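Local coordinates for probable 2-dehydropantoate 2-reductase (Bacillus subtilis, PDB 3EGO), which probably catalyses the NADPH-dependent reduction of ketopantoate to pantoate in the biosynthesis of pantothenate, at residues Leu139-Phe147 with Phe166-Leu177. Residues are numbered along the deposited sequence; the frame is centred on the assembly and turned at random.
Sequences LGAIKWSAF and FPIYYETDWYRL
W144 receives the edge of the Y170 ring on one face of its indole, an edge-to-face pair with planes at 55° and Y170 CD1 3.5 Å from W144 CH2. The two residues are bridge partners in neighbouring parallel strands, 142-146 and 168-170, at the margin of the Rossmann-type nucleotide-binding domain, where 168-170 pairs with 142-146 and leads through a short loop into helix 174-195. With CG lodged between backbone N and carbonyl carbon (chi1 62°), the indole lies back over the adjoining strand: Y170 CA sits above its five-membered ring, and I168 CG2 approaches W144 CD1 to 3.5 Å. An alanine at W144 would remove the indole face that Y170 leans on and probably leave the tyrosine ring freer to turn and I168 less well covered. On the same sheet face, I142 CD1 reaches the F166 ring at CZ.

Further along, a second edge-to-face pair fastens the start of the helix, F147 pointing its edge at W174; Y175 CB lies over the opposite indole face. The helix, which also carries the probable proton donor K181, adds L177 CD2, 3.6 Å from K143 O.

Four backbone bonds form the parallel ladder, running from I142 N to P167 O through to E171 N, 2.7 Å from W144 O. At the polar border the K143 ammonium forms a salt bridge with E123, while E171 OE2 stays 4.6 Å from K143 NZ. A water donates to both A146 O and T172 O, and S145 OG donates to E171 O at 2.9 Å from above the carbonyl plane.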
loop_
_atom_site.group_PDB
_atom_site.type_symbol
_atom_site.label_atom_id
_atom_site.label_comp_id
_atom_site.label_asym_id
_atom_site.label_seq_id
_atom_site.Cartn_x
_atom_site.Cartn_y
_atom_site.Cartn_z
ATOM N N LEU A 139 -5.982 29.028 -12.434
ATOM C CA LEU A 139 -6.098 29.658 -13.718
ATOM C C LEU A 139 -4.973 29.128 -14.587
ATOM O O LEU A 139 -3.837 29.612 -14.516
ATOM C CB LEU A 139 -6.021 31.182 -13.567
ATOM C CG LEU A 139 -6.982 31.796 -12.527
ATOM C CD1 LEU A 139 -6.803 33.333 -12.436
ATOM C CD2 LEU A 139 -8.432 31.474 -12.887
ATOM N N GLY A 140 -5.284 28.131 -15.400
ATOM C CA GLY A 140 -4.290 27.467 -16.238
ATOM C C GLY A 140 -4.570 27.691 -17.706
ATOM O O GLY A 140 -4.887 28.816 -18.153
ATOM N N ALA A 141 -4.523 26.599 -18.457
ATOM C CA ALA A 141 -4.707 26.624 -19.903
ATOM C C ALA A 141 -5.074 25.227 -20.347
ATOM O O ALA A 141 -4.939 24.282 -19.570
ATOM C CB ALA A 141 -3.381 27.034 -20.576
ATOM N N ILE A 142 -5.536 25.102 -21.582
ATOM C CA ILE A 142 -5.636 23.820 -22.248
ATOM C C ILE A 142 -4.627 23.835 -23.367
ATOM O O ILE A 142 -4.471 24.848 -24.059
ATOM C CB ILE A 142 -7.039 23.575 -22.803
ATOM C CG1 ILE A 142 -8.005 23.285 -21.626
ATOM C CG2 ILE A 142 -7.052 22.397 -23.826
ATOM C CD1 ILE A 142 -9.534 23.126 -22.108
ATOM N N LYS A 143 -3.914 22.731 -23.533
ATOM C CA LYS A 143 -2.990 22.580 -24.671
ATOM C C LYS A 143 -3.387 21.364 -25.480
ATOM O O LYS A 143 -3.737 20.308 -24.940
ATOM C CB LYS A 143 -1.542 22.453 -24.159
ATOM C CG LYS A 143 -1.017 23.717 -23.463
ATOM C CD LYS A 143 0.293 23.459 -22.758
ATOM C CE LYS A 143 1.022 24.765 -22.401
ATOM N NZ LYS A 143 1.806 24.607 -21.150
ATOM N N TRP A 144 -3.370 21.488 -26.796
ATOM C CA TRP A 144 -3.845 20.395 -27.630
ATOM C C TRP A 144 -2.916 20.193 -28.839
ATOM O O TRP A 144 -2.135 21.094 -29.178
ATOM C CB TRP A 144 -5.276 20.634 -28.118
ATOM C CG TRP A 144 -5.370 21.839 -28.964
ATOM C CD1 TRP A 144 -5.407 23.148 -28.543
ATOM C CD2 TRP A 144 -5.412 21.866 -30.394
ATOM N NE1 TRP A 144 -5.460 23.987 -29.639
ATOM C CE2 TRP A 144 -5.483 23.224 -30.787
ATOM C CE3 TRP A 144 -5.399 20.863 -31.381
ATOM C CZ2 TRP A 144 -5.505 23.626 -32.158
ATOM C CZ3 TRP A 144 -5.440 21.252 -32.747
ATOM C CH2 TRP A 144 -5.491 22.632 -33.112
ATOM N N SER A 145 -3.024 19.015 -29.461
ATOM C CA SER A 145 -2.221 18.635 -30.632
ATOM C C SER A 145 -3.097 17.812 -31.536
ATOM O O SER A 145 -4.088 17.244 -31.061
ATOM C CB SER A 145 -1.061 17.757 -30.201
ATOM O OG SER A 145 -0.270 18.414 -29.232
ATOM N N ALA A 146 -2.753 17.705 -32.825
ATOM C CA ALA A 146 -3.391 16.735 -33.716
ATOM C C ALA A 146 -2.909 15.303 -33.452
ATOM O O ALA A 146 -1.720 15.054 -33.255
ATOM C CB ALA A 146 -3.099 17.091 -35.262
ATOM N N PHE A 147 -3.813 14.351 -33.470
ATOM C CA PHE A 147 -3.377 12.965 -33.282
ATOM C C PHE A 147 -3.438 12.306 -34.661
ATOM O O PHE A 147 -4.400 12.463 -35.414
ATOM C CB PHE A 147 -4.242 12.230 -32.253
ATOM C CG PHE A 147 -3.834 10.797 -31.986
ATOM C CD1 PHE A 147 -2.835 10.488 -31.071
ATOM C CD2 PHE A 147 -4.475 9.756 -32.626
ATOM C CE1 PHE A 147 -2.488 9.141 -30.807
ATOM C CE2 PHE A 147 -4.113 8.427 -32.372
ATOM C CZ PHE A 147 -3.122 8.130 -31.469
ATOM N N PHE A 166 -9.359 31.346 -19.978
ATOM C CA PHE A 166 -9.515 30.060 -20.607
ATOM C C PHE A 166 -8.633 30.003 -21.860
ATOM O O PHE A 166 -9.124 29.754 -22.910
ATOM C CB PHE A 166 -10.996 29.798 -21.008
ATOM C CG PHE A 166 -11.346 28.324 -21.171
ATOM C CD1 PHE A 166 -11.296 27.428 -20.074
ATOM C CD2 PHE A 166 -11.717 27.825 -22.432
ATOM C CE1 PHE A 166 -11.624 26.035 -20.257
ATOM C CE2 PHE A 166 -12.052 26.469 -22.618
ATOM C CZ PHE A 166 -11.990 25.569 -21.527
ATOM N N PRO A 167 -7.332 30.318 -21.744
ATOM C CA PRO A 167 -6.536 30.249 -22.984
ATOM C C PRO A 167 -6.354 28.830 -23.512
ATOM O O PRO A 167 -6.320 27.849 -22.730
ATOM C CB PRO A 167 -5.174 30.836 -22.557
ATOM C CG PRO A 167 -5.110 30.537 -21.118
ATOM C CD PRO A 167 -6.516 30.767 -20.606
ATOM N N ILE A 168 -6.187 28.721 -24.824
ATOM C CA ILE A 168 -6.016 27.438 -25.450
ATOM C C ILE A 168 -4.847 27.527 -26.432
ATOM O O ILE A 168 -4.804 28.466 -27.257
ATOM C CB ILE A 168 -7.318 27.007 -26.166
ATOM C CG1 ILE A 168 -8.424 26.808 -25.109
ATOM C CG2 ILE A 168 -7.109 25.690 -26.861
ATOM C CD1 ILE A 168 -9.849 26.520 -25.716
ATOM N N TYR A 169 -3.873 26.602 -26.304
ATOM C CA TYR A 169 -2.618 26.681 -27.070
ATOM C C TYR A 169 -2.426 25.411 -27.854
ATOM O O TYR A 169 -2.684 24.322 -27.331
ATOM C CB TYR A 169 -1.432 26.850 -26.118
ATOM C CG TYR A 169 -1.567 28.055 -25.270
ATOM C CD1 TYR A 169 -1.673 29.329 -25.853
ATOM C CD2 TYR A 169 -1.586 27.952 -23.883
ATOM C CE1 TYR A 169 -1.838 30.461 -25.067
ATOM C CE2 TYR A 169 -1.733 29.085 -23.113
ATOM C CZ TYR A 169 -1.860 30.322 -23.722
ATOM O OH TYR A 169 -1.966 31.439 -22.922
ATOM N N TYR A 170 -2.001 25.547 -29.111
ATOM C CA TYR A 170 -1.704 24.386 -29.946
ATOM C C TYR A 170 -0.255 24.004 -29.756
ATOM O O TYR A 170 0.600 24.887 -29.689
ATOM C CB TYR A 170 -1.940 24.744 -31.415
ATOM C CG TYR A 170 -1.443 23.704 -32.383
ATOM C CD1 TYR A 170 -2.070 22.472 -32.494
ATOM C CD2 TYR A 170 -0.327 23.949 -33.187
ATOM C CE1 TYR A 170 -1.608 21.517 -33.390
ATOM C CE2 TYR A 170 0.134 22.993 -34.081
ATOM C CZ TYR A 170 -0.507 21.791 -34.166
ATOM O OH TYR A 170 -0.039 20.837 -35.044
ATOM N N GLU A 171 0.031 22.705 -29.659
ATOM C CA GLU A 171 1.428 22.222 -29.587
ATOM C C GLU A 171 1.607 21.216 -30.741
ATOM O O GLU A 171 0.699 20.466 -31.051
ATOM C CB GLU A 171 1.748 21.584 -28.230
ATOM C CG GLU A 171 1.533 22.509 -27.014
ATOM C CD GLU A 171 2.717 23.457 -26.749
ATOM O OE1 GLU A 171 3.529 23.659 -27.680
ATOM O OE2 GLU A 171 2.837 24.000 -25.619
ATOM N N THR A 172 2.764 21.197 -31.400
ATOM C CA THR A 172 2.870 20.340 -32.587
ATOM C C THR A 172 3.080 18.859 -32.277
ATOM O O THR A 172 2.692 18.001 -33.061
ATOM C CB THR A 172 3.996 20.800 -33.523
ATOM O OG1 THR A 172 5.188 20.950 -32.741
ATOM C CG2 THR A 172 3.628 22.126 -34.150
ATOM N N ASP A 173 3.655 18.551 -31.124
ATOM C CA ASP A 173 3.983 17.148 -30.800
ATOM C C ASP A 173 3.089 16.564 -29.689
ATOM O O ASP A 173 3.321 16.813 -28.502
ATOM C CB ASP A 173 5.423 17.062 -30.354
ATOM C CG ASP A 173 5.854 15.621 -30.053
ATOM O OD1 ASP A 173 5.130 14.657 -30.418
ATOM O OD2 ASP A 173 6.936 15.473 -29.462
ATOM N N TRP A 174 2.107 15.787 -30.096
ATOM C CA TRP A 174 1.118 15.215 -29.178
ATOM C C TRP A 174 1.842 14.314 -28.171
ATOM O O TRP A 174 1.519 14.298 -26.975
ATOM C CB TRP A 174 0.010 14.459 -29.956
ATOM C CG TRP A 174 0.377 13.088 -30.468
ATOM C CD1 TRP A 174 0.694 12.750 -31.752
ATOM C CD2 TRP A 174 0.432 11.861 -29.706
ATOM N NE1 TRP A 174 0.964 11.397 -31.836
ATOM C CE2 TRP A 174 0.823 10.834 -30.594
ATOM C CE3 TRP A 174 0.214 11.544 -28.358
ATOM C CZ2 TRP A 174 0.983 9.495 -30.179
ATOM C CZ3 TRP A 174 0.379 10.234 -27.946
ATOM C CH2 TRP A 174 0.753 9.219 -28.863
ATOM N N TYR A 175 2.879 13.610 -28.631
ATOM C CA TYR A 175 3.481 12.608 -27.759
ATOM C C TYR A 175 4.296 13.261 -26.669
ATOM O O TYR A 175 4.222 12.883 -25.494
ATOM C CB TYR A 175 4.304 11.594 -28.564
ATOM C CG TYR A 175 4.904 10.516 -27.683
ATOM C CD1 TYR A 175 4.182 9.370 -27.359
ATOM C CD2 TYR A 175 6.182 10.655 -27.166
ATOM C CE1 TYR A 175 4.741 8.383 -26.539
ATOM C CE2 TYR A 175 6.747 9.670 -26.356
ATOM C CZ TYR A 175 6.023 8.550 -26.055
ATOM O OH TYR A 175 6.594 7.587 -25.249
ATOM N N ARG A 176 5.046 14.294 -27.026
ATOM C CA ARG A 176 5.757 15.061 -26.030
ATOM C C ARG A 176 4.813 15.746 -25.033
ATOM O O ARG A 176 5.083 15.819 -23.801
ATOM C CB ARG A 176 6.607 16.131 -26.728
ATOM C CG ARG A 176 7.421 16.939 -25.746
ATOM C CD ARG A 176 8.359 17.910 -26.469
ATOM N NE ARG A 176 9.235 17.209 -27.409
ATOM C CZ ARG A 176 10.029 17.812 -28.289
ATOM N NH1 ARG A 176 10.056 19.140 -28.365
ATOM N NH2 ARG A 176 10.788 17.085 -29.103
ATOM N N LEU A 177 3.726 16.293 -25.568
ATOM C CA LEU A 177 2.747 16.992 -24.715
ATOM C C LEU A 177 2.233 16.067 -23.574
ATOM O O LEU A 177 2.321 16.390 -22.371
ATOM C CB LEU A 177 1.579 17.491 -25.595
ATOM C CG LEU A 177 0.545 18.306 -24.793
ATOM C CD1 LEU A 177 1.183 19.426 -23.972
ATOM C CD2 LEU A 177 -0.504 18.839 -25.735
HETATM O O HOH W 1 0.915 16.021 -33.210
#